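Local coordinates for Thiol:disulfide interchange protein (Klebsiella pneumoniae, PDB 6DXN), which is a periplasmic thioredoxin-family protein of the DsbA type, probably an oxidoreductase that exchanges disulfide bonds with other proteins, at residues S17-P22 with D141-K146; Q21-V26 with K58-H63; E41-D46 with D171-Y176; I163-L168 with E178-L183. One frame throughout, in Å; residues are numbered along the deposited sequence.

Contact 1 (S17-P22 with D141-K146)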
loop_
_atom_site.group_PDB
_atom_site.type_symbol
_atom_site.label_atom_id
_atom_site.label_comp_id
_atom_site.label_asym_id
_atom_site.label_seq_id
_atom_site.Cartn_x
_atom_site.Cartn_y
_atom_site.Cartn_z
ATOM N N SER A 17 9.699 -14.321 7.873
ATOM C CA SER A 17 10.557 -13.198 7.525
ATOM C C SER A 17 11.722 -13.126 8.517
ATOM O O SER A 17 11.651 -13.689 9.611
ATOM C CB SER A 17 9.778 -11.909 7.502
ATOM O OG SER A 17 10.620 -10.814 7.168
ATOM N N THR A 18 12.788 -12.431 8.106
ATOM C CA THR A 18 13.980 -12.238 8.929
ATOM C C THR A 18 13.977 -10.800 9.470
ATOM O O THR A 18 14.737 -10.473 10.382
ATOM C CB THR A 18 15.253 -12.574 8.138
ATOM O OG1 THR A 18 16.345 -12.588 9.055
ATOM C CG2 THR A 18 15.539 -11.608 7.005
ATOM N N VAL A 19 13.097 -9.964 8.900
ATOM C CA VAL A 19 12.948 -8.552 9.272
ATOM C C VAL A 19 12.772 -8.451 10.792
ATOM O O VAL A 19 11.889 -9.077 11.370
ATOM C CB VAL A 19 11.771 -7.902 8.515
ATOM C CG1 VAL A 19 11.500 -6.477 8.976
ATOM C CG2 VAL A 19 11.988 -7.937 7.010
ATOM N N LYS A 20 13.620 -7.631 11.419
ATOM C CA LYS A 20 13.610 -7.461 12.866
ATOM C C LYS A 20 12.325 -6.743 13.298
ATOM O O LYS A 20 11.589 -7.254 14.143
ATOM C CB LYS A 20 14.871 -6.711 13.306
ATOM C CG LYS A 20 15.136 -6.689 14.808
ATOM C CD LYS A 20 16.428 -5.982 15.172
ATOM C CE LYS A 20 16.745 -6.010 16.653
ATOM N NZ LYS A 20 16.976 -7.390 17.146
ATOM N N GLN A 21 12.049 -5.581 12.693
ATOM C CA GLN A 21 10.877 -4.777 13.060
ATOM C C GLN A 21 9.977 -4.578 11.842
ATOM O O GLN A 21 10.005 -3.531 11.202
ATOM C CB GLN A 21 11.323 -3.439 13.656
ATOM C CG GLN A 21 12.180 -3.588 14.908
ATOM C CD GLN A 21 11.452 -4.258 16.048
ATOM O OE1 GLN A 21 10.249 -4.087 16.235
ATOM N NE2 GLN A 21 12.191 -5.015 16.845
ATOM N N PRO A 22 9.134 -5.575 11.497
ATOM C CA PRO A 22 8.238 -5.459 10.350
ATOM C C PRO A 22 7.048 -4.561 10.666
ATOM O O PRO A 22 6.605 -4.496 11.810
ATOM C CB PRO A 22 7.765 -6.903 10.133
ATOM C CG PRO A 22 7.789 -7.500 11.522
ATOM C CD PRO A 22 8.976 -6.855 12.207
ATOM N N ASP A 141 11.683 -0.880 -0.761
ATOM C CA ASP A 141 12.386 -1.831 -1.635
ATOM C C ASP A 141 12.922 -3.033 -0.834
ATOM O O ASP A 141 12.832 -4.188 -1.272
ATOM C CB ASP A 141 13.529 -1.141 -2.388
ATOM C CG ASP A 141 13.094 -0.057 -3.366
ATOM O OD1 ASP A 141 11.920 -0.090 -3.813
ATOM O OD2 ASP A 141 13.937 0.819 -3.674
ATOM N N ASN A 142 13.483 -2.758 0.345
ATOM C CA ASN A 142 14.085 -3.803 1.172
ATOM C C ASN A 142 13.035 -4.826 1.639
ATOM O O ASN A 142 13.300 -6.030 1.649
ATOM C CB ASN A 142 14.787 -3.206 2.395
ATOM C CG ASN A 142 15.544 -4.246 3.193
ATOM O OD1 ASN A 142 16.245 -5.082 2.625
ATOM N ND2 ASN A 142 15.416 -4.192 4.506
ATOM N N LEU A 143 11.851 -4.347 2.028
ATOM C CA LEU A 143 10.802 -5.250 2.543
ATOM C C LEU A 143 10.151 -6.062 1.415
ATOM O O LEU A 143 9.730 -7.198 1.655
ATOM C CB LEU A 143 9.780 -4.460 3.367
ATOM C CG LEU A 143 10.083 -4.391 4.869
ATOM C CD1 LEU A 143 11.530 -4.034 5.150
ATOM C CD2 LEU A 143 9.156 -3.423 5.571
ATOM N N VAL A 144 10.083 -5.506 0.200
ATOM C CA VAL A 144 9.526 -6.280 -0.916
ATOM C C VAL A 144 10.389 -7.538 -1.097
ATOM O O VAL A 144 9.871 -8.625 -1.381
ATOM C CB VAL A 144 9.410 -5.440 -2.206
ATOM C CG1 VAL A 144 9.247 -6.301 -3.449
ATOM C CG2 VAL A 144 8.284 -4.427 -2.105
ATOM N N GLU A 145 11.704 -7.384 -0.898
ATOM C CA GLU A 145 12.645 -8.499 -0.995
ATOM C C GLU A 145 12.514 -9.402 0.248
ATOM O O GLU A 145 12.166 -10.579 0.128
ATOM C CB GLU A 145 14.061 -7.958 -1.224
ATOM C CG GLU A 145 15.144 -9.021 -1.280
ATOM C CD GLU A 145 15.765 -9.401 0.054
ATOM O OE1 GLU A 145 16.159 -8.482 0.810
ATOM O OE2 GLU A 145 15.852 -10.608 0.339
ATOM N N LYS A 146 12.746 -8.843 1.439
ATOM C CA LYS A 146 12.728 -9.648 2.688
ATOM C C LYS A 146 11.398 -10.400 2.860
ATOM O O LYS A 146 11.405 -11.599 3.155
ATOM C CB LYS A 146 13.039 -8.766 3.901
ATOM C CG LYS A 146 14.453 -8.193 3.943
ATOM C CD LYS A 146 15.543 -9.248 3.929
ATOM C CE LYS A 146 16.930 -8.675 4.138
ATOM N NZ LYS A 146 17.272 -7.669 3.102
#

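Contact 2 (Q21-V26 with K58-H63)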
loop_
_atom_site.group_PDB
_atom_site.type_symbol
_atom_site.label_atom_id
_atom_site.label_comp_id
_atom_site.label_asym_id
_atom_site.label_seq_id
_atom_site.Cartn_x
_atom_site.Cartn_y
_atom_site.Cartn_z
ATOM N N GLN A 21 12.049 -5.581 12.693
ATOM C CA GLN A 21 10.877 -4.777 13.060
ATOM C C GLN A 21 9.977 -4.578 11.842
ATOM O O GLN A 21 10.005 -3.531 11.202
ATOM C CB GLN A 21 11.323 -3.439 13.656
ATOM C CG GLN A 21 12.180 -3.588 14.908
ATOM C CD GLN A 21 11.452 -4.258 16.048
ATOM O OE1 GLN A 21 10.249 -4.087 16.235
ATOM N NE2 GLN A 21 12.191 -5.015 16.845
ATOM N N PRO A 22 9.134 -5.575 11.497
ATOM C CA PRO A 22 8.238 -5.459 10.350
ATOM C C PRO A 22 7.048 -4.561 10.666
ATOM O O PRO A 22 6.605 -4.496 11.810
ATOM C CB PRO A 22 7.765 -6.903 10.133
ATOM C CG PRO A 22 7.789 -7.500 11.522
ATOM C CD PRO A 22 8.976 -6.855 12.207
ATOM N N PRO A 23 6.488 -3.838 9.675
ATOM C CA PRO A 23 5.311 -3.015 9.927
ATOM C C PRO A 23 4.223 -3.881 10.551
ATOM O O PRO A 23 4.092 -5.062 10.228
ATOM C CB PRO A 23 4.894 -2.512 8.538
ATOM C CG PRO A 23 6.158 -2.603 7.710
ATOM C CD PRO A 23 6.946 -3.759 8.283
ATOM N N PRO A 24 3.464 -3.363 11.532
ATOM C CA PRO A 24 2.362 -4.131 12.100
ATOM C C PRO A 24 1.344 -4.490 11.005
ATOM O O PRO A 24 0.684 -5.537 11.072
ATOM C CB PRO A 24 1.745 -3.176 13.130
ATOM C CG PRO A 24 2.849 -2.197 13.467
ATOM C CD PRO A 24 3.677 -2.074 12.207
ATOM N N LEU A 25 1.226 -3.602 10.011
ATOM C CA LEU A 25 0.289 -3.788 8.917
ATOM C C LEU A 25 0.806 -3.055 7.674
ATOM O O LEU A 25 1.008 -1.829 7.692
ATOM C CB LEU A 25 -1.082 -3.252 9.337
ATOM C CG LEU A 25 -2.189 -3.387 8.291
ATOM C CD1 LEU A 25 -2.517 -4.851 8.042
ATOM C CD2 LEU A 25 -3.434 -2.622 8.716
ATOM N N VAL A 26 1.019 -3.821 6.601
ATOM C CA VAL A 26 1.524 -3.252 5.370
ATOM C C VAL A 26 0.796 -3.910 4.188
ATOM O O VAL A 26 0.508 -5.121 4.204
ATOM C CB VAL A 26 3.061 -3.381 5.274
ATOM C CG1 VAL A 26 3.530 -4.828 5.262
ATOM C CG2 VAL A 26 3.624 -2.642 4.065
ATOM N N LYS A 58 -1.356 2.482 11.857
ATOM C CA LYS A 58 -1.876 2.832 10.547
ATOM C C LYS A 58 -1.652 1.683 9.569
ATOM O O LYS A 58 -0.881 0.749 9.821
ATOM C CB LYS A 58 -1.145 4.025 9.918
ATOM C CG LYS A 58 -0.916 5.242 10.802
ATOM C CD LYS A 58 -0.549 6.489 10.005
ATOM C CE LYS A 58 0.460 6.256 8.895
ATOM N NZ LYS A 58 1.719 5.641 9.382
ATOM N N LEU A 59 -2.363 1.778 8.448
ATOM C CA LEU A 59 -2.160 0.911 7.336
ATOM C C LEU A 59 -0.975 1.510 6.579
ATOM O O LEU A 59 -1.079 2.634 6.077
ATOM C CB LEU A 59 -3.419 0.888 6.461
ATOM C CG LEU A 59 -3.260 0.224 5.091
ATOM C CD1 LEU A 59 -2.900 -1.248 5.233
ATOM C CD2 LEU A 59 -4.523 0.386 4.258
ATOM N N GLU A 60 0.160 0.810 6.573
ATOM C CA GLU A 60 1.312 1.312 5.827
ATOM C C GLU A 60 1.224 0.780 4.395
ATOM O O GLU A 60 0.956 -0.391 4.163
ATOM C CB GLU A 60 2.626 0.951 6.520
ATOM C CG GLU A 60 2.884 1.788 7.763
ATOM C CD GLU A 60 4.277 1.648 8.353
ATOM O OE1 GLU A 60 4.960 0.662 8.027
ATOM O OE2 GLU A 60 4.685 2.544 9.122
ATOM N N LYS A 61 1.405 1.681 3.436
ATOM C CA LYS A 61 1.357 1.285 2.050
ATOM C C LYS A 61 2.764 1.426 1.475
ATOM O O LYS A 61 3.346 2.508 1.485
ATOM C CB LYS A 61 0.287 2.079 1.295
ATOM C CG LYS A 61 -1.132 1.792 1.755
ATOM C CD LYS A 61 -2.211 2.232 0.809
ATOM C CE LYS A 61 -2.207 1.446 -0.487
ATOM N NZ LYS A 61 -3.364 1.807 -1.334
ATOM N N TYR A 62 3.299 0.296 1.017
ATOM C CA TYR A 62 4.628 0.214 0.437
ATOM C C TYR A 62 4.496 -0.038 -1.068
ATOM O O TYR A 62 3.910 -1.028 -1.491
ATOM C CB TYR A 62 5.419 -0.857 1.187
ATOM C CG TYR A 62 5.962 -0.435 2.530
ATOM C CD1 TYR A 62 5.454 0.652 3.230
ATOM C CD2 TYR A 62 6.902 -1.220 3.174
ATOM C CE1 TYR A 62 5.954 1.013 4.475
ATOM C CE2 TYR A 62 7.402 -0.876 4.415
ATOM C CZ TYR A 62 6.924 0.237 5.075
ATOM O OH TYR A 62 7.433 0.550 6.308
ATOM N N HIS A 63 5.049 0.884 -1.862
ATOM C CA HIS A 63 4.996 0.781 -3.309
ATOM C C HIS A 63 6.083 -0.187 -3.809
ATOM O O HIS A 63 7.177 -0.194 -3.294
ATOM C CB HIS A 63 5.070 2.176 -3.943
ATOM C CG HIS A 63 4.709 2.133 -5.381
ATOM N ND1 HIS A 63 5.648 2.202 -6.378
ATOM C CD2 HIS A 63 3.521 1.918 -5.990
ATOM C CE1 HIS A 63 5.051 2.082 -7.543
ATOM N NE2 HIS A 63 3.755 1.891 -7.334
HETATM O O HOH W 1 1.832 -0.740 10.014
#

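Contact 3 (E41-D46 with D171-Y176)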
loop_
_atom_site.group_PDB
_atom_site.type_symbol
_atom_site.label_atom_id
_atom_site.label_comp_id
_atom_site.label_asym_id
_atom_site.label_seq_id
_atom_site.Cartn_x
_atom_site.Cartn_y
_atom_site.Cartn_z
ATOM N N GLU A 41 -9.906 2.852 -4.178
ATOM C CA GLU A 41 -10.918 3.800 -4.703
ATOM C C GLU A 41 -12.284 3.160 -5.014
ATOM O O GLU A 41 -13.300 3.856 -4.911
ATOM C CB GLU A 41 -10.322 4.474 -5.951
ATOM C CG GLU A 41 -11.213 5.523 -6.608
ATOM C CD GLU A 41 -12.309 5.001 -7.528
ATOM O OE1 GLU A 41 -12.158 3.885 -8.064
ATOM O OE2 GLU A 41 -13.322 5.708 -7.697
ATOM N N ARG A 42 -12.325 1.881 -5.410
ATOM C CA ARG A 42 -13.614 1.239 -5.806
ATOM C C ARG A 42 -14.182 0.377 -4.672
ATOM O O ARG A 42 -15.294 0.623 -4.220
ATOM C CB ARG A 42 -13.463 0.370 -7.061
ATOM C CG ARG A 42 -14.756 -0.300 -7.509
ATOM C CD ARG A 42 -14.607 -1.200 -8.726
ATOM N NE ARG A 42 -14.060 -0.479 -9.871
ATOM C CZ ARG A 42 -14.769 0.308 -10.671
ATOM N NH1 ARG A 42 -16.060 0.481 -10.446
ATOM N NH2 ARG A 42 -14.181 0.929 -11.684
ATOM N N ILE A 43 -13.443 -0.670 -4.295
ATOM C CA ILE A 43 -13.839 -1.589 -3.220
ATOM C C ILE A 43 -13.715 -0.847 -1.887
ATOM O O ILE A 43 -14.513 -1.051 -0.973
ATOM C CB ILE A 43 -12.983 -2.871 -3.219
ATOM C CG1 ILE A 43 -12.986 -3.564 -4.583
ATOM C CG2 ILE A 43 -13.432 -3.813 -2.101
ATOM C CD1 ILE A 43 -12.093 -4.780 -4.658
ATOM N N ASN A 44 -12.684 0.001 -1.795
ATOM C CA ASN A 44 -12.430 0.779 -0.597
ATOM C C ASN A 44 -12.085 -0.167 0.561
ATOM O O ASN A 44 -12.606 -0.053 1.674
ATOM C CB ASN A 44 -13.571 1.761 -0.317
ATOM C CG ASN A 44 -13.535 2.932 -1.273
ATOM O OD1 ASN A 44 -12.470 3.509 -1.505
ATOM N ND2 ASN A 44 -14.681 3.297 -1.824
ATOM N N VAL A 45 -11.195 -1.116 0.260
ATOM C CA VAL A 45 -10.677 -2.027 1.251
ATOM C C VAL A 45 -9.815 -1.213 2.225
ATOM O O VAL A 45 -9.788 -1.491 3.419
ATOM C CB VAL A 45 -9.832 -3.141 0.604
ATOM C CG1 VAL A 45 -9.071 -3.951 1.635
ATOM C CG2 VAL A 45 -10.660 -4.041 -0.292
ATOM N N ASP A 46 -9.125 -0.197 1.691
ATOM C CA ASP A 46 -8.176 0.609 2.488
ATOM C C ASP A 46 -8.899 1.447 3.552
ATOM O O ASP A 46 -8.446 1.496 4.682
ATOM C CB ASP A 46 -7.313 1.506 1.600
ATOM C CG ASP A 46 -6.238 0.781 0.806
ATOM O OD1 ASP A 46 -6.054 -0.438 1.007
ATOM O OD2 ASP A 46 -5.579 1.451 0.014
ATOM N N ASP A 171 -20.202 -11.911 -1.742
ATOM C CA ASP A 171 -21.536 -11.301 -1.967
ATOM C C ASP A 171 -21.404 -10.021 -2.800
ATOM O O ASP A 171 -21.863 -9.988 -3.944
ATOM C CB ASP A 171 -22.256 -11.026 -0.647
ATOM C CG ASP A 171 -22.623 -12.293 0.103
ATOM O OD1 ASP A 171 -23.202 -13.203 -0.528
ATOM O OD2 ASP A 171 -22.282 -12.379 1.294
ATOM N N ASP A 172 -20.830 -8.969 -2.204
ATOM C CA ASP A 172 -20.602 -7.708 -2.927
ATOM C C ASP A 172 -19.347 -7.043 -2.340
ATOM O O ASP A 172 -18.777 -7.535 -1.357
ATOM C CB ASP A 172 -21.851 -6.820 -2.959
ATOM C CG ASP A 172 -22.056 -5.957 -1.734
ATOM O OD1 ASP A 172 -21.548 -6.326 -0.661
ATOM O OD2 ASP A 172 -22.692 -4.890 -1.888
ATOM N N TYR A 173 -18.934 -5.918 -2.936
ATOM C CA TYR A 173 -17.662 -5.277 -2.559
ATOM C C TYR A 173 -17.675 -4.703 -1.137
ATOM O O TYR A 173 -16.635 -4.715 -0.484
ATOM C CB TYR A 173 -17.259 -4.194 -3.565
ATOM C CG TYR A 173 -16.955 -4.692 -4.956
ATOM C CD1 TYR A 173 -16.090 -5.757 -5.169
ATOM C CD2 TYR A 173 -17.469 -4.047 -6.069
ATOM C CE1 TYR A 173 -15.803 -6.211 -6.446
ATOM C CE2 TYR A 173 -17.176 -4.473 -7.353
ATOM C CZ TYR A 173 -16.344 -5.561 -7.543
ATOM O OH TYR A 173 -16.074 -5.982 -8.811
ATOM N N ASP A 174 -18.823 -4.172 -0.693
ATOM C CA ASP A 174 -18.962 -3.560 0.637
ATOM C C ASP A 174 -18.739 -4.636 1.708
ATOM O O ASP A 174 -18.013 -4.414 2.686
ATOM C CB ASP A 174 -20.321 -2.863 0.781
ATOM C CG ASP A 174 -20.538 -1.732 -0.218
ATOM O OD1 ASP A 174 -19.545 -1.297 -0.824
ATOM O OD2 ASP A 174 -21.699 -1.297 -0.387
ATOM N N THR A 175 -19.336 -5.809 1.483
ATOM C CA THR A 175 -19.232 -6.929 2.409
ATOM C C THR A 175 -17.790 -7.447 2.391
ATOM O O THR A 175 -17.217 -7.760 3.442
ATOM C CB THR A 175 -20.266 -8.011 2.067
ATOM O OG1 THR A 175 -21.556 -7.392 2.061
ATOM C CG2 THR A 175 -20.255 -9.172 3.038
ATOM N N TYR A 176 -17.207 -7.504 1.188
ATOM C CA TYR A 176 -15.835 -7.966 1.021
ATOM C C TYR A 176 -14.876 -7.086 1.836
ATOM O O TYR A 176 -14.018 -7.604 2.580
ATOM C CB TYR A 176 -15.418 -7.975 -0.454
ATOM C CG TYR A 176 -13.979 -8.379 -0.632
ATOM C CD1 TYR A 176 -12.966 -7.446 -0.481
ATOM C CD2 TYR A 176 -13.621 -9.692 -0.892
ATOM C CE1 TYR A 176 -11.635 -7.802 -0.606
ATOM C CE2 TYR A 176 -12.292 -10.062 -1.031
ATOM C CZ TYR A 176 -11.294 -9.112 -0.874
ATOM O OH TYR A 176 -9.976 -9.438 -0.985
#

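Contact 4 (I163-L168 with E178-L183)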
loop_
_atom_site.group_PDB
_atom_site.type_symbol
_atom_site.label_atom_id
_atom_site.label_comp_id
_atom_site.label_asym_id
_atom_site.label_seq_id
_atom_site.Cartn_x
_atom_site.Cartn_y
_atom_site.Cartn_z
ATOM N N ILE A 163 -2.405 -12.384 3.962
ATOM C CA ILE A 163 -3.834 -12.555 3.706
ATOM C C ILE A 163 -4.086 -13.137 2.310
ATOM O O ILE A 163 -3.419 -12.783 1.368
ATOM C CB ILE A 163 -4.551 -11.202 3.888
ATOM C CG1 ILE A 163 -4.656 -10.836 5.373
ATOM C CG2 ILE A 163 -5.911 -11.209 3.194
ATOM C CD1 ILE A 163 -5.252 -9.478 5.654
ATOM N N ASN A 164 -5.069 -14.045 2.223
ATOM C CA ASN A 164 -5.503 -14.629 0.956
ATOM C C ASN A 164 -6.739 -13.843 0.499
ATOM O O ASN A 164 -7.881 -14.166 0.887
ATOM C CB ASN A 164 -5.785 -16.129 1.055
ATOM C CG ASN A 164 -6.250 -16.725 -0.259
ATOM O OD1 ASN A 164 -6.435 -16.010 -1.246
ATOM N ND2 ASN A 164 -6.459 -18.032 -0.284
ATOM N N ASN A 165 -6.486 -12.828 -0.335
ATOM C CA ASN A 165 -7.505 -11.883 -0.840
ATOM C C ASN A 165 -8.748 -12.583 -1.395
ATOM O O ASN A 165 -9.866 -12.120 -1.158
ATOM C CB ASN A 165 -6.948 -10.962 -1.937
ATOM C CG ASN A 165 -5.885 -10.001 -1.446
ATOM O OD1 ASN A 165 -5.570 -9.967 -0.256
ATOM N ND2 ASN A 165 -5.323 -9.210 -2.353
ATOM N N ALA A 166 -8.552 -13.676 -2.134
ATOM C CA ALA A 166 -9.668 -14.356 -2.812
ATOM C C ALA A 166 -10.541 -15.170 -1.843
ATOM O O ALA A 166 -11.657 -15.549 -2.193
ATOM C CB ALA A 166 -9.117 -15.244 -3.905
ATOM N N SER A 167 -10.057 -15.388 -0.617
ATOM C CA SER A 167 -10.767 -16.257 0.345
ATOM C C SER A 167 -12.005 -15.601 0.976
ATOM O O SER A 167 -12.893 -16.323 1.471
ATOM C CB SER A 167 -9.819 -16.713 1.434
ATOM O OG SER A 167 -9.543 -15.668 2.375
ATOM N N LEU A 168 -12.074 -14.266 0.957
ATOM C CA LEU A 168 -13.126 -13.492 1.662
ATOM C C LEU A 168 -14.492 -13.513 0.947
ATOM O O LEU A 168 -14.625 -13.972 -0.178
ATOM C CB LEU A 168 -12.618 -12.057 1.838
ATOM C CG LEU A 168 -11.388 -11.897 2.735
ATOM C CD1 LEU A 168 -10.723 -10.545 2.522
ATOM C CD2 LEU A 168 -11.745 -12.098 4.200
ATOM N N GLU A 178 -15.505 -5.164 4.366
ATOM C CA GLU A 178 -15.753 -5.342 5.801
ATOM C C GLU A 178 -15.074 -6.629 6.289
ATOM O O GLU A 178 -14.487 -6.640 7.363
ATOM C CB GLU A 178 -17.248 -5.396 6.116
ATOM C CG GLU A 178 -17.549 -5.413 7.616
ATOM C CD GLU A 178 -19.007 -5.631 7.992
ATOM O OE1 GLU A 178 -19.679 -6.437 7.310
ATOM O OE2 GLU A 178 -19.475 -4.983 8.965
ATOM N N ASP A 179 -15.140 -7.684 5.470
ATOM C CA ASP A 179 -14.601 -9.018 5.797
ATOM C C ASP A 179 -13.069 -8.941 5.857
ATOM O O ASP A 179 -12.428 -9.624 6.665
ATOM C CB ASP A 179 -15.088 -10.067 4.785
ATOM C CG ASP A 179 -15.101 -11.501 5.303
ATOM O OD1 ASP A 179 -15.176 -11.670 6.529
ATOM O OD2 ASP A 179 -15.065 -12.442 4.470
HETATM N N MSE A 180 -12.489 -8.103 4.987
HETATM C CA MSE A 180 -11.050 -7.929 4.944
HETATM C C MSE A 180 -10.586 -7.242 6.203
HETATM O O MSE A 180 -9.599 -7.664 6.817
HETATM C CB MSE A 180 -10.650 -7.142 3.696
HETATM C CG MSE A 180 -9.228 -6.613 3.819
HETATM SE SE MSE A 180 -7.916 -8.061 3.662
HETATM C CE MSE A 180 -7.784 -8.087 1.685
ATOM N N ALA A 181 -11.297 -6.180 6.602
ATOM C CA ALA A 181 -10.956 -5.435 7.823
ATOM C C ALA A 181 -11.113 -6.348 9.046
ATOM O O ALA A 181 -10.340 -6.263 9.995
ATOM C CB ALA A 181 -11.810 -4.203 7.950
ATOM N N ASN A 182 -12.141 -7.202 9.010
ATOM C CA ASN A 182 -12.392 -8.156 10.101
ATOM C C ASN A 182 -11.214 -9.136 10.197
ATOM O O ASN A 182 -10.682 -9.351 11.288
ATOM C CB ASN A 182 -13.735 -8.867 9.931
ATOM C CG ASN A 182 -14.922 -7.995 10.284
ATOM O OD1 ASN A 182 -14.787 -7.007 11.003
ATOM N ND2 ASN A 182 -16.095 -8.371 9.810
ATOM N N LEU A 183 -10.806 -9.701 9.050
ATOM C CA LEU A 183 -9.671 -10.639 8.988
ATOM C C LEU A 183 -8.390 -9.948 9.475
ATOM O O LEU A 183 -7.630 -10.536 10.255
ATOM C CB LEU A 183 -9.491 -11.166 7.560
ATOM C CG LEU A 183 -8.238 -12.010 7.319
ATOM C CD1 LEU A 183 -8.189 -13.215 8.244
ATOM C CD2 LEU A 183 -8.157 -12.464 5.874
#

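Contact 1 (S17-P22 with D141-K146)
Val19 CG2 presses on the flank of Lys146, 3.4 Å from Lys146 CB, a carbon pair tighter than ordinary van der Waals contact. Val19 has CG1 anti to its backbone N (chi1 174°), which turns CG2 anti to the carbonyl carbon and out to the lysine. The same methyl also lies 4.3 Å from Leu143 CD1, one turn back along the helix. Further out, Thr18 CG2 meets the middle of the lysine chain at CD (3.9 Å), the two side chains crossing obliquely. All of this is apolar: the lysine offers its methylenes to residues 17-22 and takes its charge elsewhere.

The polar bonds stay on their own sides. Bends at chi2 and chi4 shape the Lys146 chain, and its NZ is held twice on the helix surface, by Asn142 OD1 at 2.8 Å and, in a salt bridge, by Glu145 OE1 at 2.7 Å. In the loop, Ser17 OG accepts from Val19 N (3.1 Å), an ST turn that ties together the bend from which Val19 projects.

The contact lies at the protein surface. It sets the loop between strands 12-14 and 25-29 against the C-terminal end of helix 131-146, where Leu143 also packs on Pro23 and Phe28; farther along the loop, Gln21 O bonds to Arg139 of the same helix.

Contact 2 (Q21-V26 with K58-H63)
Val26 CG2 sits over one face of the Tyr62 ring, 3.8 Å from the ring centroid, in a CH-pi contact displaced toward the CG side of the ring. CG2 is the branch anti to the backbone N of Val26, CG1 taking the position between N and the carbonyl carbon (chi1 62°). Farther along the tyrosine, Pro23 CG approaches obliquely, 3.9 Å from Tyr62 CE2. A separate leucine pair, Leu25 CD2 with Leu59 CD1 at 3.8 Å, packs where Leu25 also touches Ile49 of helix 45-52.

Between these patches runs the parallel pairing of Val26 with Glu60. Glu60 N donates to Leu25 O (3.0 Å, 158° at the hydrogen), and Val26 CA makes a CA-H...O contact of 3.2 Å with Glu60 O. Backbone bonding of Glu60 and Tyr62 with Glu27 continues the ladder. At the polar edge a water takes over: it accepts from Leu25 N at 2.9 Å and donates to Lys58 O at 3.1 Å. The Glu60 side chain, extended beyond CG, crosses Pro23 at about a right angle and sets OE1 3.2 Å from Pro23 CB.

The chemistry is that of a strand pair in a thioredoxin-fold sheet whose direct pairing stops at Leu25. There the strands part, and one water joins the N-H and carbonyl that a regular parallel ladder would link directly.

Contact 3 (E41-D46 with D171-Y176)
Ile43 fills the angle between Tyr173 and Tyr176 and forms the close-packed part of the contact. Its CG1 lies 3.8 Å from Tyr173 CD1, with the two side chains at about a right angle. Its CG2 branch, anti to the backbone N, reaches past Tyr173 O to stand 4.0 Å from Tyr176 CD1. Val45 completes this side: its CG2 comes to the edge of the Tyr176 ring, near the ring plane, 3.9 Å from CE1. The hydroxyl of Tyr176 bonds to Asn165 O, which fixes the far end of the ring.

The outer side is looser. Arg42 approaches Tyr173 through CD alone, 4.4 Å from CE2, and both residues are exposed to solvent. Here too begins helix 173-188, N-capped by Asp172. Its OD1 takes Thr175 N at 3.1 Å and Thr175 OG1 at 2.9 Å from opposite faces of the carboxylate plane, so two bonds hold that oxygen at the helix start.

The contact joins the turn between helices 34-41 and 45-52 to the first turn of helix 173-188. Phe39 touches both Val45 and Tyr176, and Phe155 of strand 154-157 lies against Val45 on the sheet side.

Contact 4 (I163-L168 with E178-L183)
Leu168 CD2 lies over one face of the Asp179 carboxylate, 3.3 Å from OD2. The oxygens of that flat group bond elsewhere: OD2 to Ala169 N, OD1 to Tyr6 OH and, in a salt bridge, to Lys4 NZ. The carboxylate is thus buried but well supplied with partners, and its negative charge is probably stabilised by the lysine. The second flat group, the Asn165 amide, has Met180 CE above its plane, 3.5 Å from OD1, while its ND2 bonds to Pro153 O.

The other contacts across the two segments are apolar. In Met180, present as selenomethionine, the bend at chi2 (72°) brings SE within 3.6 Å of Ile163 CD1. Leu168 uses its two methyls separately: CD1 rests 3.6 Å from Met180 CB, whereas CD2 reaches 4.0 Å from Leu183 CD2. Ile163 and Leu183 meet tip to tip, CG2 to CD2, at 3.7 Å.

Within the turn, Asn164 O accepts from both Ser167 N and Ser167 OG (2.7 Å for OG), which holds the bend leading to Leu168. The whole packs the end of strand 161-163 and the turn after it against helix 173-188. Phe155 of strand 154-157 touches Ile163, Asn165 and Met180, and helix 45-52 adds Val45 and Ile49 against Met180.

How the contacts relate
Contacts 1 and 2, with centres 11 Å apart, share Gln21 and Pro22 and touch where Leu143 packs on Tyr62 and Pro23. Contacts 3 and 4 form a second pair, 10 Å apart, on successive turns of helix 173-188. Between the pairs, the Lys61-Asp46 salt bridge joins contact 2 to contact 3, across the beta-alpha-beta crossover. Contacts 1 and 3, about 28 Å between centres, lie on opposite sides of the chain's centre. Along the chain, the segments of contact 3 alternate with those of the other three, while contact 4 opens after contacts 1 and 2 have closed. Contact 2 pairs neighbouring strands of the thioredoxin-fold sheet; the others set helices 131-146 and 173-188 against loops and turns around it.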